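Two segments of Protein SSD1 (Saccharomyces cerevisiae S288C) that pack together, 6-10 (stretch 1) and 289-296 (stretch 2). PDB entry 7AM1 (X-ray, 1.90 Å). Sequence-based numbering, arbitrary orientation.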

# COMPACT_ATOMS: atom_id res chain seq x y z
N LEU A 6 -25.68 -23.49 8.64
CA LEU A 6 -26.47 -22.48 9.35
C LEU A 6 -25.62 -21.74 10.37
O LEU A 6 -24.83 -22.36 11.09
CB LEU A 6 -27.66 -23.12 10.06
CG LEU A 6 -28.68 -23.82 9.17
CD1 LEU A 6 -29.22 -25.04 9.86
CD2 LEU A 6 -29.80 -22.83 8.87
N PHE A 7 -25.78 -20.42 10.44
CA PHE A 7 -24.97 -19.58 11.32
C PHE A 7 -25.30 -19.82 12.79
O PHE A 7 -26.47 -19.93 13.18
CB PHE A 7 -25.20 -18.09 11.02
CG PHE A 7 -24.65 -17.62 9.72
CD1 PHE A 7 -23.34 -17.91 9.36
CD2 PHE A 7 -25.43 -16.87 8.85
CE1 PHE A 7 -22.83 -17.47 8.16
CE2 PHE A 7 -24.91 -16.42 7.63
CZ PHE A 7 -23.61 -16.73 7.29
N ALA A 8 -24.26 -19.88 13.62
CA ALA A 8 -24.42 -20.07 15.06
C ALA A 8 -24.45 -18.73 15.78
O ALA A 8 -23.66 -17.83 15.45
CB ALA A 8 -23.28 -20.92 15.62
N PRO A 9 -25.31 -18.55 16.78
CA PRO A 9 -25.28 -17.30 17.55
C PRO A 9 -23.95 -17.13 18.26
O PRO A 9 -23.29 -18.10 18.63
CB PRO A 9 -26.43 -17.46 18.55
CG PRO A 9 -26.64 -18.94 18.67
CD PRO A 9 -26.32 -19.49 17.31
N TYR A 10 -23.54 -15.87 18.42
CA TYR A 10 -22.27 -15.57 19.06
C TYR A 10 -22.29 -15.91 20.54
O TYR A 10 -23.33 -15.82 21.21
CB TYR A 10 -21.93 -14.08 18.90
CG TYR A 10 -21.69 -13.61 17.49
CD1 TYR A 10 -20.91 -14.36 16.60
CD2 TYR A 10 -22.21 -12.41 17.04
CE1 TYR A 10 -20.68 -13.92 15.31
CE2 TYR A 10 -21.99 -11.96 15.75
CZ TYR A 10 -21.22 -12.72 14.89
OH TYR A 10 -21.00 -12.26 13.61
N ARG A 289 -26.87 -4.56 10.26
CA ARG A 289 -27.13 -5.76 11.05
C ARG A 289 -26.91 -6.98 10.17
O ARG A 289 -27.00 -6.92 8.95
CB ARG A 289 -28.56 -5.78 11.61
CG ARG A 289 -29.64 -5.83 10.53
CD ARG A 289 -31.04 -5.59 11.09
NE ARG A 289 -32.05 -5.88 10.07
CZ ARG A 289 -32.54 -7.09 9.82
NH1 ARG A 289 -32.15 -8.15 10.53
NH2 ARG A 289 -33.44 -7.24 8.86
N TRP A 290 -26.61 -8.10 10.83
CA TRP A 290 -26.47 -9.38 10.14
C TRP A 290 -26.81 -10.48 11.13
O TRP A 290 -25.93 -11.00 11.83
CB TRP A 290 -25.07 -9.57 9.57
CG TRP A 290 -24.98 -10.69 8.57
CD1 TRP A 290 -25.95 -11.60 8.27
CD2 TRP A 290 -23.85 -11.01 7.75
NE1 TRP A 290 -25.49 -12.47 7.31
CE2 TRP A 290 -24.21 -12.13 6.98
CE3 TRP A 290 -22.58 -10.46 7.60
CZ2 TRP A 290 -23.33 -12.71 6.07
CZ3 TRP A 290 -21.71 -11.04 6.69
CH2 TRP A 290 -22.09 -12.15 5.94
N PRO A 291 -28.08 -10.85 11.23
CA PRO A 291 -28.48 -11.91 12.16
C PRO A 291 -28.23 -13.29 11.56
O PRO A 291 -28.01 -13.45 10.36
CB PRO A 291 -29.98 -11.66 12.36
CG PRO A 291 -30.42 -11.07 11.04
CD PRO A 291 -29.24 -10.29 10.50
N ILE A 292 -28.27 -14.30 12.43
CA ILE A 292 -28.05 -15.67 11.99
C ILE A 292 -29.11 -16.12 10.99
O ILE A 292 -28.90 -17.09 10.26
CB ILE A 292 -28.00 -16.63 13.20
CG1 ILE A 292 -29.35 -16.67 13.91
CG2 ILE A 292 -26.88 -16.23 14.15
CD1 ILE A 292 -29.38 -17.59 15.11
N THR A 293 -30.25 -15.43 10.95
CA THR A 293 -31.35 -15.83 10.08
C THR A 293 -31.22 -15.32 8.65
O THR A 293 -32.09 -15.62 7.82
CB THR A 293 -32.68 -15.35 10.67
OG1 THR A 293 -32.60 -13.95 10.96
CG2 THR A 293 -33.02 -16.12 11.93
N SER A 294 -30.17 -14.57 8.33
CA SER A 294 -29.97 -14.03 6.99
C SER A 294 -28.62 -14.47 6.44
O SER A 294 -27.61 -14.45 7.15
CB SER A 294 -30.04 -12.50 7.00
OG SER A 294 -29.74 -11.97 5.72
N LEU A 295 -28.61 -14.86 5.16
CA LEU A 295 -27.36 -15.23 4.50
C LEU A 295 -26.50 -14.02 4.16
O LEU A 295 -25.33 -14.20 3.82
CB LEU A 295 -27.66 -16.01 3.21
CG LEU A 295 -28.24 -17.41 3.40
CD1 LEU A 295 -28.69 -18.01 2.07
CD2 LEU A 295 -27.20 -18.31 4.06
N HIS A 296 -27.05 -12.82 4.25
CA HIS A 296 -26.39 -11.59 3.85
C HIS A 296 -26.60 -10.53 4.90
O HIS A 296 -27.61 -10.54 5.62
CB HIS A 296 -26.95 -11.10 2.50
CG HIS A 296 -28.44 -11.18 2.43
ND1 HIS A 296 -29.10 -12.20 1.77
CD2 HIS A 296 -29.40 -10.39 2.96
CE1 HIS A 296 -30.40 -12.02 1.89
NE2 HIS A 296 -30.61 -10.94 2.61

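This is a small, mainly van der Waals contact in which the side chain of Phe7 packs against a beta turn and the residues flanking it, with no hydrogen bond joining the two stretches. Only 290 Å² is buried, summed over both sides, and Phe7 (110 Å²) and Ile292 (94 Å²) supply most of it. Neither residue lies in a helix or strand; Phe7 CA and Ile292 CA, 5.0 Å apart, are the nearest CA pair across the stretches.

Two hydrogen bonds lie within the part of stretch 2 that Phe7 meets. Residues Pro291 to Ser294 form a type I turn, closed by the backbone hydrogen bond from Ser294 N to Pro291 O at 3.2 Å. A second bond, Trp290 NE1 to Ser294 O (2.9 Å, N-H...O angle 145°), ties the indole to the end of the turn.

Phe7 meets this arrangement with its CA-to-CB bond pointing toward stretch 2 and chi1 at -70° (m). Phe7 CE2 lies 3.4 Å from Ser294 O and 4.1 Å from Leu295 CA, both near the ring plane, so the ring presents its edge to this backbone. The same carbonyl oxygen thus accepts the indole N-H while touching the phenyl edge. Phe7 CE2 is also 4.0 Å from Trp290 NE1, and Phe7 CZ is 4.2 Å from Trp290 CZ2. The Phe7 ring and the five-membered ring of Trp290 have centroids 5.7 Å apart and planes at 85°, an oblique pairing despite the nearly perpendicular planes.

Ile292 extends the van der Waals contact along stretch 1. Ile292 CB is 3.8 Å from Phe7 CB and 3.6 Å from Phe7 O, its CG2 lies 3.8 Å from both Ala8 O and Pro9 N, and its CD1 reaches to 4.2 Å from Pro9 CD. Ala8 therefore takes part through its backbone, its own CB pointing away.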